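Local coordinates for cobalamin biosynthesis protein CobN (Mycobacterium tuberculosis, PDB 7C6O), which is the large, catalytic subunit of cobaltochelatase, the enzyme that inserts cobalt into the corrin ring during cobalamin (vitamin B12) biosynthesis, at residues P40-L45 with I84-I89; K60-A65 with E151-L156. All blocks are in the same frame, centred on the assembly; numbering follows the deposited sequence. Where two conformers were deposited one is given.

In the fold
Contacts 1 and 2 belong to one small alpha/beta unit near the N-terminus, each centred about 51 Å from the centre of the chain. Both are largely buried, and both reach the same four-stranded parallel sheet, ordered 62-65, 42-46, 84-89, 110-114. Contact 1 lies inside the sheet and joins its two central strands. Its chemistry is backbone hydrogen bonds and aliphatic side chains. Contact 2 lies at one edge, where the start of strand 62-65 meets helix 146-161. Here a histidine meets a tyrosine ring, a backbone carbonyl, a lysine chain and a water. The contacts are neighbours: L44 N lies 2.7 Å from R63 O, a probable hydrogen bond, and V42 touches both Y62 and H153.

Contact 1 of 2, residues P40-L45 with I84-I89; sequences PTVLLL and IVVIRI
The two central strands of a four-stranded parallel sheet pair here, 42-45 beside 84-89. Their axes approach to 4.7 Å and run 14° apart. The backbone bonds alternate as in a regular parallel ladder. L43 N donates to I84 O, and V86 N returns a bond to L43 O at 2.8 Å. L45 N then donates to V86 O at 2.7 Å, almost straight at 176°. R88 N closes the ladder on L45 O. At the other end the bond from I84 N to T41 O is weak, at 3.4 Å.

Side chains alternate between the faces. L43, L45, V85 and I87 share one face. L45 CD1 rests against both V85 CG1 and I87 CG1, 4.0 Å from each. With CG anti to the carbonyl carbon (chi1 -56°), its chain leans back toward V85. L43 lies alongside V85, with CD2 against CG1 at 4.1 Å. Helix 72-79 covers this face through L75, L78 and L79. V42, L44, I84 and V86 lie on the other face. L44 CD1 meets V86 CG1 at 3.9 Å, the two side chains crossing at a slant. Helix 146-161 packs here, with H153 on V42 and L156 on V86. R88 turns its guanidinium away to a salt bridge with D51. Helices on both faces and the strand order 2-1-3-4 are characteristic of a flavodoxin-like three-layer alpha/beta sandwich.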
loop_
_atom_site.group_PDB
_atom_site.type_symbol
_atom_site.label_atom_id
_atom_site.label_comp_id
_atom_site.label_asym_id
_atom_site.label_seq_id
_atom_site.Cartn_x
_atom_site.Cartn_y
_atom_site.Cartn_z
ATOM N N PRO A 40 -8.895 -57.451 4.519
ATOM C CA PRO A 40 -9.084 -57.355 3.066
ATOM C C PRO A 40 -8.742 -55.964 2.555
ATOM O O PRO A 40 -8.943 -54.956 3.237
ATOM C CB PRO A 40 -10.572 -57.672 2.873
ATOM C CG PRO A 40 -10.993 -58.353 4.127
ATOM C CD PRO A 40 -10.177 -57.715 5.198
ATOM N N THR A 41 -8.213 -55.919 1.337
ATOM C CA THR A 41 -7.791 -54.667 0.724
ATOM C C THR A 41 -8.949 -54.071 -0.067
ATOM O O THR A 41 -9.489 -54.718 -0.970
ATOM C CB THR A 41 -6.587 -54.887 -0.186
ATOM O OG1 THR A 41 -5.491 -55.395 0.583
ATOM C CG2 THR A 41 -6.178 -53.580 -0.839
ATOM N N VAL A 42 -9.321 -52.839 0.266
ATOM C CA VAL A 42 -10.364 -52.108 -0.443
ATOM C C VAL A 42 -9.697 -51.003 -1.247
ATOM O O VAL A 42 -9.008 -50.143 -0.683
ATOM C CB VAL A 42 -11.416 -51.536 0.518
ATOM C CG1 VAL A 42 -12.409 -50.667 -0.240
ATOM C CG2 VAL A 42 -12.134 -52.664 1.243
ATOM N N LEU A 43 -9.891 -51.029 -2.560
ATOM C CA LEU A 43 -9.378 -49.990 -3.442
ATOM C C LEU A 43 -10.430 -48.895 -3.579
ATOM O O LEU A 43 -11.558 -49.163 -4.005
ATOM C CB LEU A 43 -9.020 -50.574 -4.808
ATOM C CG LEU A 43 -8.560 -49.586 -5.885
ATOM C CD1 LEU A 43 -7.308 -48.846 -5.443
ATOM C CD2 LEU A 43 -8.323 -50.307 -7.202
ATOM N N LEU A 44 -10.062 -47.669 -3.210
ATOM C CA LEU A 44 -10.935 -46.506 -3.321
ATOM C C LEU A 44 -10.444 -45.625 -4.462
ATOM O O LEU A 44 -9.331 -45.093 -4.402
ATOM C CB LEU A 44 -10.964 -45.717 -2.011
ATOM C CG LEU A 44 -11.759 -44.409 -2.033
ATOM C CD1 LEU A 44 -13.222 -44.682 -2.363
ATOM C CD2 LEU A 44 -11.623 -43.680 -0.706
ATOM N N LEU A 45 -11.271 -45.475 -5.493
ATOM C CA LEU A 45 -10.979 -44.611 -6.637
ATOM C C LEU A 45 -11.984 -43.465 -6.605
ATOM O O LEU A 45 -13.152 -43.647 -6.953
ATOM C CB LEU A 45 -11.071 -45.388 -7.949
ATOM C CG LEU A 45 -10.192 -46.632 -8.073
ATOM C CD1 LEU A 45 -10.596 -47.457 -9.285
ATOM C CD2 LEU A 45 -8.724 -46.232 -8.153
ATOM N N ILE A 84 -12.136 -55.581 -2.867
ATOM C CA ILE A 84 -13.317 -54.794 -3.200
ATOM C C ILE A 84 -12.834 -53.480 -3.792
ATOM O O ILE A 84 -11.811 -52.938 -3.364
ATOM C CB ILE A 84 -14.206 -54.530 -1.965
ATOM C CG1 ILE A 84 -14.554 -55.830 -1.243
ATOM C CG2 ILE A 84 -15.485 -53.804 -2.365
ATOM C CD1 ILE A 84 -15.319 -55.612 0.044
ATOM N N VAL A 85 -13.565 -52.967 -4.778
ATOM C CA VAL A 85 -13.256 -51.682 -5.391
ATOM C C VAL A 85 -14.445 -50.753 -5.202
ATOM O O VAL A 85 -15.599 -51.165 -5.363
ATOM C CB VAL A 85 -12.912 -51.822 -6.888
ATOM C CG1 VAL A 85 -12.385 -50.497 -7.434
ATOM C CG2 VAL A 85 -11.897 -52.928 -7.096
ATOM N N VAL A 86 -14.158 -49.500 -4.855
ATOM C CA VAL A 86 -15.160 -48.448 -4.736
ATOM C C VAL A 86 -14.753 -47.306 -5.651
ATOM O O VAL A 86 -13.612 -46.837 -5.589
ATOM C CB VAL A 86 -15.300 -47.951 -3.287
ATOM C CG1 VAL A 86 -16.319 -46.822 -3.210
ATOM C CG2 VAL A 86 -15.694 -49.091 -2.379
ATOM N N ILE A 87 -15.684 -46.861 -6.490
ATOM C CA ILE A 87 -15.457 -45.761 -7.421
ATOM C C ILE A 87 -16.461 -44.658 -7.111
ATOM O O ILE A 87 -17.668 -44.917 -7.054
ATOM C CB ILE A 87 -15.588 -46.223 -8.884
ATOM C CG1 ILE A 87 -14.570 -47.326 -9.194
ATOM C CG2 ILE A 87 -15.421 -45.047 -9.833
ATOM C CD1 ILE A 87 -14.728 -47.926 -10.576
ATOM N N ARG A 88 -15.964 -43.437 -6.909
ATOM C CA ARG A 88 -16.814 -42.272 -6.674
ATOM C C ARG A 88 -16.401 -41.162 -7.630
ATOM O O ARG A 88 -15.279 -40.654 -7.538
ATOM C CB ARG A 88 -16.711 -41.791 -5.219
ATOM C CG ARG A 88 -17.647 -40.629 -4.874
ATOM C CD ARG A 88 -17.809 -40.469 -3.361
ATOM N NE ARG A 88 -18.778 -39.428 -3.018
ATOM C CZ ARG A 88 -18.449 -38.203 -2.616
ATOM N NH1 ARG A 88 -17.173 -37.859 -2.497
ATOM N NH2 ARG A 88 -19.398 -37.324 -2.328
ATOM N N ILE A 89 -17.299 -40.789 -8.547
ATOM C CA ILE A 89 -17.009 -39.766 -9.547
ATOM C C ILE A 89 -18.230 -38.881 -9.768
ATOM O O ILE A 89 -19.371 -39.275 -9.519
ATOM C CB ILE A 89 -16.568 -40.369 -10.904
ATOM C CG1 ILE A 89 -17.690 -41.222 -11.496
ATOM C CG2 ILE A 89 -15.281 -41.178 -10.762
ATOM C CD1 ILE A 89 -17.357 -41.807 -12.849
#

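Contact 2 of 2, residues K60-A65 with E151-L156; sequences KNYRWA and ELHAFL
H153 reaches from helix 146-161 and sets its imidazole edge-on to the ring of Y62. The planes stand at 85° and the centroids are 5.0 Å apart, a T-shaped pair. H153 CD2 sits over the centre of the phenol face, 3.9 Å above its plane. H153 CG is anti to the backbone N (chi1 -170°), which carries the ring away from the helix toward 60-65. There NE2 donates to N61 O at 3.0 Å. The bond is bent, 138° at the hydrogen, and NE2 lies above the carbonyl plane of N61, although N61 O is near the imidazole plane. N61 is the centre of an inverse gamma turn, closed by Y62 N on K60 O, which leads into edge strand 62-65 of the parallel sheet. Helix 146-161 lies over the sheet face carrying V42, and H153 meets the start of this strand. K60 crosses H153 at a slant, its CB 3.7 Å from H153 CG. Its chain bends at chi2 and runs on past ND1. One water bridges K60 NZ and H153 ND1, 2.7 Å from each. The Y62 hydroxyl lies against L152, close to H153 CB, and is hydrogen-bonded to L149 O.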
loop_
_atom_site.group_PDB
_atom_site.type_symbol
_atom_site.label_atom_id
_atom_site.label_comp_id
_atom_site.label_asym_id
_atom_site.label_seq_id
_atom_site.Cartn_x
_atom_site.Cartn_y
_atom_site.Cartn_z
ATOM N N LYS A 60 -7.679 -48.019 8.077
ATOM C CA LYS A 60 -8.104 -49.266 7.465
ATOM C C LYS A 60 -7.222 -49.595 6.263
ATOM O O LYS A 60 -6.504 -48.743 5.733
ATOM C CB LYS A 60 -9.569 -49.182 7.034
ATOM C CG LYS A 60 -10.574 -49.218 8.180
ATOM C CD LYS A 60 -10.529 -50.559 8.893
ATOM C CE LYS A 60 -11.859 -50.927 9.515
ATOM N NZ LYS A 60 -11.854 -52.334 10.014
ATOM N N ASN A 61 -7.286 -50.855 5.832
ATOM C CA ASN A 61 -6.450 -51.345 4.737
ATOM C C ASN A 61 -7.056 -50.894 3.413
ATOM O O ASN A 61 -7.734 -51.642 2.702
ATOM C CB ASN A 61 -6.304 -52.859 4.795
ATOM C CG ASN A 61 -5.371 -53.389 3.727
ATOM O OD1 ASN A 61 -4.542 -52.651 3.196
ATOM N ND2 ASN A 61 -5.506 -54.668 3.398
ATOM N N TYR A 62 -6.791 -49.637 3.079
ATOM C CA TYR A 62 -7.237 -49.031 1.837
ATOM C C TYR A 62 -6.068 -48.842 0.883
ATOM O O TYR A 62 -4.941 -48.570 1.309
ATOM C CB TYR A 62 -7.863 -47.651 2.082
ATOM C CG TYR A 62 -9.323 -47.598 2.479
ATOM C CD1 TYR A 62 -10.327 -47.811 1.543
ATOM C CD2 TYR A 62 -9.698 -47.255 3.773
ATOM C CE1 TYR A 62 -11.664 -47.730 1.896
ATOM C CE2 TYR A 62 -11.031 -47.169 4.135
ATOM C CZ TYR A 62 -12.010 -47.406 3.192
ATOM O OH TYR A 62 -13.338 -47.320 3.548
ATOM N N ARG A 63 -6.339 -49.015 -0.405
ATOM C CA ARG A 63 -5.540 -48.429 -1.469
ATOM C C ARG A 63 -6.352 -47.304 -2.095
ATOM O O ARG A 63 -7.583 -47.367 -2.144
ATOM C CB ARG A 63 -5.164 -49.458 -2.540
ATOM C CG ARG A 63 -4.484 -50.708 -2.018
ATOM C CD ARG A 63 -3.100 -50.427 -1.463
ATOM N NE ARG A 63 -2.486 -51.648 -0.951
ATOM C CZ ARG A 63 -2.660 -52.107 0.284
ATOM N NH1 ARG A 63 -3.424 -51.441 1.139
ATOM N NH2 ARG A 63 -2.069 -53.230 0.665
ATOM N N TRP A 64 -5.666 -46.265 -2.564
ATOM C CA TRP A 64 -6.382 -45.112 -3.091
ATOM C C TRP A 64 -5.684 -44.548 -4.316
ATOM O O TRP A 64 -4.463 -44.649 -4.466
ATOM C CB TRP A 64 -6.528 -44.012 -2.037
ATOM C CG TRP A 64 -5.244 -43.667 -1.364
ATOM C CD1 TRP A 64 -4.267 -42.839 -1.836
ATOM C CD2 TRP A 64 -4.795 -44.137 -0.089
ATOM N NE1 TRP A 64 -3.236 -42.767 -0.932
ATOM C CE2 TRP A 64 -3.535 -43.555 0.149
ATOM C CE3 TRP A 64 -5.335 -44.994 0.874
ATOM C CZ2 TRP A 64 -2.805 -43.802 1.310
ATOM C CZ3 TRP A 64 -4.610 -45.239 2.026
ATOM C CH2 TRP A 64 -3.358 -44.644 2.235
ATOM N N ALA A 65 -6.486 -43.941 -5.187
ATOM C CA ALA A 65 -5.983 -43.234 -6.355
ATOM C C ALA A 65 -7.091 -42.339 -6.882
ATOM O O ALA A 65 -8.278 -42.645 -6.732
ATOM C CB ALA A 65 -5.510 -44.198 -7.447
ATOM N N GLU A 151 -15.622 -46.988 9.008
ATOM C CA GLU A 151 -16.748 -47.914 9.065
ATOM C C GLU A 151 -17.131 -48.421 7.679
ATOM O O GLU A 151 -17.599 -49.557 7.551
ATOM C CB GLU A 151 -17.948 -47.252 9.744
ATOM C CG GLU A 151 -17.671 -46.807 11.175
ATOM C CD GLU A 151 -17.226 -47.951 12.067
ATOM O OE1 GLU A 151 -17.908 -48.999 12.083
ATOM O OE2 GLU A 151 -16.185 -47.805 12.745
ATOM N N LEU A 152 -16.936 -47.604 6.637
ATOM C CA LEU A 152 -17.223 -48.060 5.280
ATOM C C LEU A 152 -16.415 -49.301 4.932
ATOM O O LEU A 152 -16.944 -50.253 4.342
ATOM C CB LEU A 152 -16.936 -46.949 4.268
ATOM C CG LEU A 152 -17.049 -47.363 2.796
ATOM C CD1 LEU A 152 -18.494 -47.715 2.421
ATOM C CD2 LEU A 152 -16.497 -46.273 1.885
ATOM N N HIS A 153 -15.129 -49.308 5.288
ATOM C CA HIS A 153 -14.285 -50.464 5.011
ATOM C C HIS A 153 -14.853 -51.719 5.663
ATOM O O HIS A 153 -14.950 -52.775 5.027
ATOM C CB HIS A 153 -12.862 -50.195 5.500
ATOM C CG HIS A 153 -11.866 -51.219 5.058
ATOM N ND1 HIS A 153 -11.867 -52.514 5.532
ATOM C CD2 HIS A 153 -10.827 -51.138 4.192
ATOM C CE1 HIS A 153 -10.877 -53.186 4.973
ATOM N NE2 HIS A 153 -10.231 -52.374 4.156
ATOM N N ALA A 154 -15.245 -51.615 6.934
ATOM C CA ALA A 154 -15.794 -52.770 7.638
ATOM C C ALA A 154 -17.165 -53.151 7.092
ATOM O O ALA A 154 -17.477 -54.342 6.961
ATOM C CB ALA A 154 -15.872 -52.478 9.135
ATOM N N PHE A 155 -17.998 -52.157 6.774
ATOM C CA PHE A 155 -19.303 -52.441 6.188
ATOM C C PHE A 155 -19.161 -53.234 4.895
ATOM O O PHE A 155 -19.872 -54.220 4.677
ATOM C CB PHE A 155 -20.065 -51.138 5.933
ATOM C CG PHE A 155 -21.278 -51.311 5.060
ATOM C CD1 PHE A 155 -22.447 -51.852 5.574
ATOM C CD2 PHE A 155 -21.243 -50.948 3.721
ATOM C CE1 PHE A 155 -23.561 -52.023 4.773
ATOM C CE2 PHE A 155 -22.354 -51.114 2.912
ATOM C CZ PHE A 155 -23.516 -51.653 3.438
ATOM N N LEU A 156 -18.240 -52.816 4.025
ATOM C CA LEU A 156 -18.090 -53.495 2.743
ATOM C C LEU A 156 -17.526 -54.897 2.919
ATOM O O LEU A 156 -17.987 -55.842 2.267
ATOM C CB LEU A 156 -17.200 -52.672 1.818
ATOM C CG LEU A 156 -17.837 -51.368 1.348
ATOM C CD1 LEU A 156 -16.823 -50.558 0.573
ATOM C CD2 LEU A 156 -19.065 -51.670 0.505
HETATM O O HOH W 1 -12.587 -53.812 7.847
#